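Local coordinates for uncharacterized protein YPL067C (Saccharomyces cerevisiae, PDB 5KCI) that is of unknown function but resembles histidine triad proteins in part of its central sheet and is associated with amyloid toxicity, at residues W108-L113 and V161-F165; V102-W108 and F165-L171; A112-H116 and A126-M130. All blocks are in the same frame, centred on the assembly; numbering follows the deposited sequence.

Interaction 2 pairs the two central strands of an antiparallel sheet, its centre about 2 Å from the chain's. Interaction 1 continues from the same strand pair, sharing W108 and F165, the centres about 13 Å apart. Interaction 3 lies farther along the chain, shares A112 and L113 with interaction 1, and has its centre about 11 Å from that contact and 14 Å from interaction 2. F165 joins all three: its CE2 is 3.7 Å from CE of M130. H166 and H168 of interaction 2, with S160 N and N154 ND2, hold a sulfate, probably from the crystallisation liquor, perhaps marking a pocket; a zinc ion lies about 9 Å from the W108 side chain.

Interaction 1. Residues W108-L113 and V161-F165; sequences WSKVAL and VARIF
V161 opens the second segment with a left-handed backbone (phi/psi 56/56) and a t rotamer, directing its CB toward the first segment so that CG1 rests 3.7 Å from CZ3 of W108. A type I turn then runs from V161 to I164, with A162 at -76/-10 and R163 at -88/-4; its closing bond, I164 N to V161 O, is weak at 3.4 Å. A162 points away, and R163 makes no contact. I164 is extended (-127/125) and its CG2 sits 3.7 Å from W108 CE3, at the edge of the indole, which W108 holds with chi1 m and chi2 near 91°. This is the point where a turn-terminated loop enters strand 165-172 while the neighbouring strand 102-109 comes to its end, and helix 56-64 covers W108 and I164. At F165, the O accepts a hydrogen bond from S109 N (2.9 Å, 162°) and a CA-H...O contact from W108 CA (3.4 Å). F165 N and S109 O lie 3.7 Å apart, and water 1 spans them, 2.8 Å from F165 N and 2.7 Å from S109 O. The F165 side chain (t, chi2 92°) receives L113 CD1 over one ring face, 3.8 Å from the centroid, and F165 CB meets A112 CA at 3.9 Å. Beyond the strand end, the S109 OG to V111 O bond (2.7 Å) holds the chain as it turns through K110 (-63/-30).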
loop_
_atom_site.group_PDB
_atom_site.type_symbol
_atom_site.label_atom_id
_atom_site.label_comp_id
_atom_site.label_asym_id
_atom_site.label_seq_id
_atom_site.Cartn_x
_atom_site.Cartn_y
_atom_site.Cartn_z
ATOM N N TRP A 108 1.111 -5.295 1.178
ATOM C CA TRP A 108 0.436 -6.580 1.014
ATOM C C TRP A 108 0.253 -7.238 2.376
ATOM O O TRP A 108 1.152 -7.201 3.229
ATOM C CB TRP A 108 1.257 -7.490 0.100
ATOM C CG TRP A 108 1.441 -6.950 -1.254
ATOM C CD1 TRP A 108 2.475 -6.164 -1.696
ATOM C CD2 TRP A 108 0.556 -7.116 -2.353
ATOM N NE1 TRP A 108 2.287 -5.855 -3.032
ATOM C CE2 TRP A 108 1.117 -6.437 -3.454
ATOM C CE3 TRP A 108 -0.657 -7.803 -2.525
ATOM C CZ2 TRP A 108 0.489 -6.407 -4.702
ATOM C CZ3 TRP A 108 -1.268 -7.770 -3.757
ATOM C CH2 TRP A 108 -0.710 -7.076 -4.825
ATOM N N SER A 109 -0.908 -7.869 2.575
ATOM C CA SER A 109 -1.186 -8.547 3.834
ATOM C C SER A 109 -1.790 -9.932 3.583
ATOM O O SER A 109 -2.737 -10.055 2.815
ATOM C CB SER A 109 -2.154 -7.741 4.704
ATOM O OG SER A 109 -2.411 -8.407 5.929
ATOM N N LYS A 110 -1.220 -10.944 4.236
ATOM C CA LYS A 110 -1.757 -12.305 4.205
ATOM C C LYS A 110 -3.138 -12.373 4.830
ATOM O O LYS A 110 -3.943 -13.239 4.471
ATOM C CB LYS A 110 -0.825 -13.247 4.967
ATOM C CG LYS A 110 0.284 -13.904 4.185
ATOM C CD LYS A 110 0.795 -15.140 4.941
ATOM C CE LYS A 110 2.262 -15.453 4.635
ATOM N NZ LYS A 110 2.966 -16.132 5.768
ATOM N N VAL A 111 -3.408 -11.501 5.797
ATOM C CA VAL A 111 -4.698 -11.413 6.469
ATOM C C VAL A 111 -5.461 -10.261 5.841
ATOM O O VAL A 111 -4.996 -9.111 5.836
ATOM C CB VAL A 111 -4.527 -11.200 7.982
ATOM C CG1 VAL A 111 -5.876 -11.198 8.679
ATOM C CG2 VAL A 111 -3.628 -12.266 8.572
ATOM N N ALA A 112 -6.625 -10.563 5.293
ATOM C CA ALA A 112 -7.448 -9.502 4.748
ATOM C C ALA A 112 -7.947 -8.606 5.880
ATOM O O ALA A 112 -8.162 -9.055 7.012
ATOM C CB ALA A 112 -8.622 -10.104 3.959
ATOM N N LEU A 113 -8.104 -7.327 5.554
ATOM C CA LEU A 113 -8.742 -6.327 6.395
ATOM C C LEU A 113 -9.959 -5.788 5.650
ATOM O O LEU A 113 -9.798 -5.163 4.584
ATOM C CB LEU A 113 -7.774 -5.192 6.738
ATOM C CG LEU A 113 -6.549 -5.649 7.533
ATOM C CD1 LEU A 113 -5.369 -5.825 6.601
ATOM C CD2 LEU A 113 -6.230 -4.672 8.662
ATOM N N VAL A 161 -5.645 -8.325 -8.553
ATOM C CA VAL A 161 -5.105 -9.211 -7.538
ATOM C C VAL A 161 -6.053 -9.210 -6.351
ATOM O O VAL A 161 -5.644 -8.910 -5.224
ATOM C CB VAL A 161 -3.701 -8.761 -7.109
ATOM C CG1 VAL A 161 -3.029 -9.817 -6.244
ATOM C CG2 VAL A 161 -2.849 -8.425 -8.355
ATOM N N ALA A 162 -7.320 -9.546 -6.588
ATOM C CA ALA A 162 -8.322 -9.349 -5.546
ATOM C C ALA A 162 -8.267 -10.389 -4.439
ATOM O O ALA A 162 -8.928 -10.201 -3.414
ATOM C CB ALA A 162 -9.711 -9.324 -6.166
ATOM N N ARG A 163 -7.501 -11.462 -4.603
ATOM C CA ARG A 163 -7.439 -12.501 -3.590
ATOM C C ARG A 163 -6.375 -12.224 -2.546
ATOM O O ARG A 163 -6.287 -12.955 -1.562
ATOM C CB ARG A 163 -7.200 -13.882 -4.234
ATOM C CG ARG A 163 -8.396 -14.439 -5.029
ATOM C CD ARG A 163 -8.071 -15.751 -5.750
ATOM N NE ARG A 163 -8.474 -16.935 -4.989
ATOM C CZ ARG A 163 -9.598 -17.625 -5.187
ATOM N NH1 ARG A 163 -10.467 -17.274 -6.131
ATOM N NH2 ARG A 163 -9.859 -18.682 -4.432
ATOM N N ILE A 164 -5.584 -11.150 -2.696
ATOM C CA ILE A 164 -4.583 -10.814 -1.707
ATOM C C ILE A 164 -4.811 -9.364 -1.308
ATOM O O ILE A 164 -4.782 -8.467 -2.161
ATOM C CB ILE A 164 -3.142 -10.989 -2.225
ATOM C CG1 ILE A 164 -2.987 -12.315 -2.970
ATOM C CG2 ILE A 164 -2.144 -10.863 -1.047
ATOM C CD1 ILE A 164 -1.750 -12.450 -3.749
ATOM N N PHE A 165 -4.978 -9.127 -0.022
ATOM C CA PHE A 165 -5.182 -7.759 0.429
ATOM C C PHE A 165 -3.957 -6.903 0.131
ATOM O O PHE A 165 -2.822 -7.298 0.410
ATOM C CB PHE A 165 -5.467 -7.728 1.919
ATOM C CG PHE A 165 -5.645 -6.331 2.459
ATOM C CD1 PHE A 165 -6.907 -5.754 2.522
ATOM C CD2 PHE A 165 -4.558 -5.595 2.865
ATOM C CE1 PHE A 165 -7.060 -4.450 2.997
ATOM C CE2 PHE A 165 -4.722 -4.295 3.342
ATOM C CZ PHE A 165 -5.990 -3.743 3.412
HETATM O O HOH W 1 -4.908 -11.257 1.807
#

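Interaction 2. Residues V102-W108 and F165-L171; sequences VVHLVLW and FHAHVLL. With SO4 (sulfate ion), chain D.
Strands 102-108 and 165-171 run antiparallel (153° between directions, axes 4.5 Å apart), in the register V103-L171, L105-V169 and L107-A167. Each of these hydrogen-bonded pairs has two N-H...O bonds of 2.8 to 3.0 Å, for instance L107 N to A167 O (2.8 Å). H104-L170, V106-H168 and W108-H166 are non-hydrogen-bonded pairs. With chi1 t at H104, p at H166 and m at H168, H104 NE2 shares a hydrogen bond with H168 ND1 (2.8 Å), while H166 NE2 donates to sulfate O1 (2.7 Å) and H168 NE2 to sulfate O2 (2.8 Å); the anion probably comes from the crystallisation liquor. H166-A167-H168 resembles the start of the H-x-H-x-H motif of histidine triad proteins, with L170 where the third histidine would be. In CH-pi contacts, H166 CB lies 3.6 Å from the centroid of the six-membered W108 ring and L170 CD2 4.1 Å from the H104 centroid. L105 CD1 packs 3.8 Å from L171 CD1. L107 and A167 meet helix 120-135, V103 and L171 helix 180-193, L170 helix 19-28; strand 87-91 flanks 102-109, and 149-152 flanks 165-172.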
loop_
_atom_site.group_PDB
_atom_site.type_symbol
_atom_site.label_atom_id
_atom_site.label_comp_id
_atom_site.label_asym_id
_atom_site.label_seq_id
_atom_site.Cartn_x
_atom_site.Cartn_y
_atom_site.Cartn_z
ATOM N N VAL A 102 5.713 12.776 -3.396
ATOM C CA VAL A 102 4.797 11.720 -2.964
ATOM C C VAL A 102 5.295 10.374 -3.467
ATOM O O VAL A 102 5.438 10.153 -4.676
ATOM C CB VAL A 102 3.373 11.998 -3.451
ATOM C CG1 VAL A 102 2.446 10.836 -3.024
ATOM C CG2 VAL A 102 2.867 13.312 -2.869
ATOM N N VAL A 103 5.498 9.450 -2.534
ATOM C CA VAL A 103 6.037 8.131 -2.799
ATOM C C VAL A 103 4.872 7.167 -2.683
ATOM O O VAL A 103 4.122 7.231 -1.708
ATOM C CB VAL A 103 7.142 7.788 -1.795
ATOM C CG1 VAL A 103 7.620 6.397 -1.958
ATOM C CG2 VAL A 103 8.324 8.767 -1.977
ATOM N N HIS A 104 4.720 6.297 -3.673
ATOM C CA HIS A 104 3.564 5.396 -3.745
ATOM C C HIS A 104 4.043 3.990 -3.414
ATOM O O HIS A 104 4.730 3.354 -4.228
ATOM C CB HIS A 104 2.977 5.467 -5.149
ATOM C CG HIS A 104 1.705 4.724 -5.317
ATOM N ND1 HIS A 104 0.893 4.912 -6.410
ATOM C CD2 HIS A 104 1.095 3.795 -4.542
ATOM C CE1 HIS A 104 -0.157 4.114 -6.319
ATOM N NE2 HIS A 104 -0.057 3.419 -5.198
ATOM N N LEU A 105 3.697 3.507 -2.233
ATOM C CA LEU A 105 4.052 2.159 -1.804
ATOM C C LEU A 105 2.813 1.285 -1.812
ATOM O O LEU A 105 1.695 1.784 -1.847
ATOM C CB LEU A 105 4.658 2.144 -0.395
ATOM C CG LEU A 105 5.816 3.101 -0.133
ATOM C CD1 LEU A 105 6.288 2.965 1.311
ATOM C CD2 LEU A 105 6.965 2.821 -1.099
ATOM N N VAL A 106 3.042 -0.027 -1.775
ATOM C CA VAL A 106 1.982 -1.027 -1.684
ATOM C C VAL A 106 2.304 -1.908 -0.499
ATOM O O VAL A 106 3.424 -2.413 -0.383
ATOM C CB VAL A 106 1.851 -1.869 -2.961
ATOM C CG1 VAL A 106 0.676 -2.898 -2.799
ATOM C CG2 VAL A 106 1.626 -0.974 -4.164
ATOM N N LEU A 107 1.329 -2.078 0.375
ATOM C CA LEU A 107 1.401 -2.931 1.542
ATOM C C LEU A 107 0.494 -4.142 1.345
ATOM O O LEU A 107 -0.727 -4.017 1.401
ATOM C CB LEU A 107 0.948 -2.155 2.777
ATOM C CG LEU A 107 0.761 -2.928 4.071
ATOM C CD1 LEU A 107 2.078 -3.523 4.549
ATOM C CD2 LEU A 107 0.179 -1.970 5.143
ATOM N N TRP A 108 1.111 -5.295 1.178
ATOM C CA TRP A 108 0.436 -6.580 1.014
ATOM C C TRP A 108 0.253 -7.238 2.376
ATOM O O TRP A 108 1.152 -7.201 3.229
ATOM C CB TRP A 108 1.257 -7.490 0.100
ATOM C CG TRP A 108 1.441 -6.950 -1.254
ATOM C CD1 TRP A 108 2.475 -6.164 -1.696
ATOM C CD2 TRP A 108 0.556 -7.116 -2.353
ATOM N NE1 TRP A 108 2.287 -5.855 -3.032
ATOM C CE2 TRP A 108 1.117 -6.437 -3.454
ATOM C CE3 TRP A 108 -0.657 -7.803 -2.525
ATOM C CZ2 TRP A 108 0.489 -6.407 -4.702
ATOM C CZ3 TRP A 108 -1.268 -7.770 -3.757
ATOM C CH2 TRP A 108 -0.710 -7.076 -4.825
ATOM N N PHE A 165 -4.978 -9.127 -0.022
ATOM C CA PHE A 165 -5.182 -7.759 0.429
ATOM C C PHE A 165 -3.957 -6.903 0.131
ATOM O O PHE A 165 -2.822 -7.298 0.410
ATOM C CB PHE A 165 -5.467 -7.728 1.919
ATOM C CG PHE A 165 -5.645 -6.331 2.459
ATOM C CD1 PHE A 165 -6.907 -5.754 2.522
ATOM C CD2 PHE A 165 -4.558 -5.595 2.865
ATOM C CE1 PHE A 165 -7.060 -4.450 2.997
ATOM C CE2 PHE A 165 -4.722 -4.295 3.342
ATOM C CZ PHE A 165 -5.990 -3.743 3.412
ATOM N N HIS A 166 -4.186 -5.733 -0.446
ATOM C CA HIS A 166 -3.125 -4.746 -0.556
ATOM C C HIS A 166 -3.705 -3.353 -0.410
ATOM O O HIS A 166 -4.804 -3.066 -0.907
ATOM C CB HIS A 166 -2.357 -4.839 -1.872
ATOM C CG HIS A 166 -3.223 -4.895 -3.092
ATOM N ND1 HIS A 166 -4.019 -5.979 -3.389
ATOM C CD2 HIS A 166 -3.385 -4.018 -4.114
ATOM C CE1 HIS A 166 -4.664 -5.755 -4.521
ATOM N NE2 HIS A 166 -4.291 -4.571 -4.983
ATOM N N ALA A 167 -2.956 -2.525 0.317
ATOM C CA ALA A 167 -3.270 -1.131 0.543
ATOM C C ALA A 167 -2.223 -0.278 -0.151
ATOM O O ALA A 167 -1.042 -0.629 -0.194
ATOM C CB ALA A 167 -3.302 -0.785 2.044
ATOM N N HIS A 168 -2.671 0.826 -0.704
ATOM C CA HIS A 168 -1.787 1.846 -1.241
ATOM C C HIS A 168 -1.406 2.784 -0.099
ATOM O O HIS A 168 -2.279 3.341 0.566
ATOM C CB HIS A 168 -2.470 2.568 -2.394
ATOM C CG HIS A 168 -2.794 1.663 -3.534
ATOM N ND1 HIS A 168 -1.931 1.473 -4.584
ATOM C CD2 HIS A 168 -3.843 0.825 -3.748
ATOM C CE1 HIS A 168 -2.447 0.592 -5.428
ATOM N NE2 HIS A 168 -3.608 0.187 -4.945
ATOM N N VAL A 169 -0.110 2.892 0.168
ATOM C CA VAL A 169 0.410 3.690 1.272
ATOM C C VAL A 169 1.237 4.783 0.640
ATOM O O VAL A 169 2.217 4.485 -0.049
ATOM C CB VAL A 169 1.274 2.869 2.233
ATOM C CG1 VAL A 169 1.887 3.728 3.294
ATOM C CG2 VAL A 169 0.466 1.734 2.894
ATOM N N LEU A 170 0.831 6.024 0.849
ATOM C CA LEU A 170 1.458 7.197 0.269
ATOM C C LEU A 170 2.218 7.930 1.352
ATOM O O LEU A 170 1.675 8.174 2.431
ATOM C CB LEU A 170 0.414 8.146 -0.328
ATOM C CG LEU A 170 -0.574 7.502 -1.311
ATOM C CD1 LEU A 170 -1.457 8.582 -1.911
ATOM C CD2 LEU A 170 0.115 6.756 -2.407
ATOM N N LEU A 171 3.456 8.335 1.019
ATOM C CA LEU A 171 4.310 9.067 1.938
ATOM C C LEU A 171 4.694 10.359 1.252
ATOM O O LEU A 171 5.162 10.316 0.114
ATOM C CB LEU A 171 5.585 8.292 2.260
ATOM C CG LEU A 171 5.428 6.878 2.806
ATOM C CD1 LEU A 171 6.784 6.309 3.136
ATOM C CD2 LEU A 171 4.511 6.885 4.002
HETATM S S SO4 D . -4.871 -2.285 -7.330
HETATM O O1 SO4 D . -4.913 -3.756 -7.501
HETATM O O2 SO4 D . -5.233 -1.842 -5.996
HETATM O O3 SO4 D . -3.502 -1.798 -7.606
HETATM O O4 SO4 D . -5.785 -1.665 -8.282
#

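Interaction 3. Residues A112-H116 and A126-M130; sequences ALPVH and ARARM
An inverse gamma turn centred on P114 (-78/61) is the striking feature: V115 N bonds to L113 O at 2.8 Å, and the sharp reversal brings the loop against helix 120-135, the next helix in the chain, at a segment starting ten residues after H116. A126 CB fits into the bend, 3.5 Å from P114 N, 3.6 Å from P114 CD and 3.9 Å from V115 CG1; the CA atoms of V115 and A126 are 5.1 Å apart. L113 (chi1 m, chi2 99°) extends along the helix, its CD2 3.9 Å from A126 O and 3.8 Å from R129 CG, and its CD1 4.4 Å from CE of M130 (chi1 t, chi2 p, chi3 p). At the other end, R127 extends (chi1 m, the rest near 180°) to V115 O, with weak bonds from NE (3.1 Å, 128°) and NH2 (3.3 Å, 123°). H116 NE2 bonds to V153 O and the R129 guanidinium to A80 O and A199 O. The loop-to-helix join is therefore made chiefly by close apolar packing around a small alanine, with bent arginine bonds adding a minor polar share.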
loop_
_atom_site.group_PDB
_atom_site.type_symbol
_atom_site.label_atom_id
_atom_site.label_comp_id
_atom_site.label_asym_id
_atom_site.label_seq_id
_atom_site.Cartn_x
_atom_site.Cartn_y
_atom_site.Cartn_z
ATOM N N ALA A 112 -6.625 -10.563 5.293
ATOM C CA ALA A 112 -7.448 -9.502 4.748
ATOM C C ALA A 112 -7.947 -8.606 5.880
ATOM O O ALA A 112 -8.162 -9.055 7.012
ATOM C CB ALA A 112 -8.622 -10.104 3.959
ATOM N N LEU A 113 -8.104 -7.327 5.554
ATOM C CA LEU A 113 -8.742 -6.327 6.395
ATOM C C LEU A 113 -9.959 -5.788 5.650
ATOM O O LEU A 113 -9.798 -5.163 4.584
ATOM C CB LEU A 113 -7.774 -5.192 6.738
ATOM C CG LEU A 113 -6.549 -5.649 7.533
ATOM C CD1 LEU A 113 -5.369 -5.825 6.601
ATOM C CD2 LEU A 113 -6.230 -4.672 8.662
ATOM N N PRO A 114 -11.269 -6.020 6.180
ATOM C CA PRO A 114 -12.501 -5.677 5.423
ATOM C C PRO A 114 -12.836 -4.189 5.444
ATOM O O PRO A 114 -13.908 -3.756 5.895
ATOM C CB PRO A 114 -13.570 -6.513 6.142
ATOM C CG PRO A 114 -12.863 -7.428 7.109
ATOM C CD PRO A 114 -11.548 -6.806 7.396
ATOM N N VAL A 115 -11.933 -3.370 4.905
ATOM C CA VAL A 115 -12.038 -1.925 5.082
ATOM C C VAL A 115 -13.174 -1.264 4.310
ATOM O O VAL A 115 -13.430 -0.067 4.521
ATOM C CB VAL A 115 -10.701 -1.252 4.696
ATOM C CG1 VAL A 115 -9.587 -1.770 5.579
ATOM C CG2 VAL A 115 -10.366 -1.498 3.216
ATOM N N HIS A 116 -13.836 -1.966 3.398
ATOM C CA HIS A 116 -14.968 -1.463 2.642
ATOM C C HIS A 116 -16.173 -2.375 2.859
ATOM O O HIS A 116 -16.873 -2.716 1.904
ATOM C CB HIS A 116 -14.647 -1.369 1.145
ATOM C CG HIS A 116 -13.558 -0.391 0.793
ATOM N ND1 HIS A 116 -13.635 0.948 1.103
ATOM C CD2 HIS A 116 -12.410 -0.545 0.090
ATOM C CE1 HIS A 116 -12.553 1.566 0.659
ATOM N NE2 HIS A 116 -11.794 0.682 0.043
ATOM N N ALA A 126 -11.720 -2.493 10.831
ATOM C CA ALA A 126 -10.645 -2.846 9.921
ATOM C C ALA A 126 -9.773 -1.618 9.613
ATOM O O ALA A 126 -8.527 -1.692 9.645
ATOM C CB ALA A 126 -11.246 -3.464 8.642
ATOM N N ARG A 127 -10.421 -0.463 9.405
ATOM C CA ARG A 127 -9.673 0.781 9.212
ATOM C C ARG A 127 -8.849 1.134 10.445
ATOM O O ARG A 127 -7.719 1.635 10.318
ATOM C CB ARG A 127 -10.618 1.935 8.871
ATOM C CG ARG A 127 -11.235 1.815 7.479
ATOM C CD ARG A 127 -12.326 2.841 7.191
ATOM N NE ARG A 127 -12.827 2.642 5.825
ATOM C CZ ARG A 127 -13.777 3.358 5.235
ATOM N NH1 ARG A 127 -14.384 4.347 5.879
ATOM N NH2 ARG A 127 -14.131 3.062 3.989
ATOM N N ALA A 128 -9.412 0.923 11.637
ATOM C CA ALA A 128 -8.701 1.242 12.868
ATOM C C ALA A 128 -7.428 0.420 12.981
ATOM O O ALA A 128 -6.390 0.932 13.422
ATOM C CB ALA A 128 -9.605 0.999 14.088
ATOM N N ARG A 129 -7.492 -0.862 12.595
ATOM C CA ARG A 129 -6.305 -1.716 12.627
ATOM C C ARG A 129 -5.229 -1.228 11.669
ATOM O O ARG A 129 -4.040 -1.164 12.032
ATOM C CB ARG A 129 -6.674 -3.157 12.290
ATOM C CG ARG A 129 -5.507 -4.142 12.369
ATOM C CD ARG A 129 -5.024 -4.352 13.800
ATOM N NE ARG A 129 -3.961 -5.355 13.873
ATOM C CZ ARG A 129 -3.187 -5.564 14.932
ATOM N NH1 ARG A 129 -3.320 -4.825 16.030
ATOM N NH2 ARG A 129 -2.249 -6.500 14.891
ATOM N N MET A 130 -5.616 -0.891 10.430
ATOM C CA MET A 130 -4.630 -0.352 9.494
ATOM C C MET A 130 -3.996 0.916 10.051
ATOM O O MET A 130 -2.766 1.109 9.990
ATOM C CB MET A 130 -5.293 -0.060 8.148
ATOM C CG MET A 130 -4.339 0.541 7.126
ATOM S SD MET A 130 -2.944 -0.537 6.724
ATOM C CE MET A 130 -3.881 -1.771 5.874
#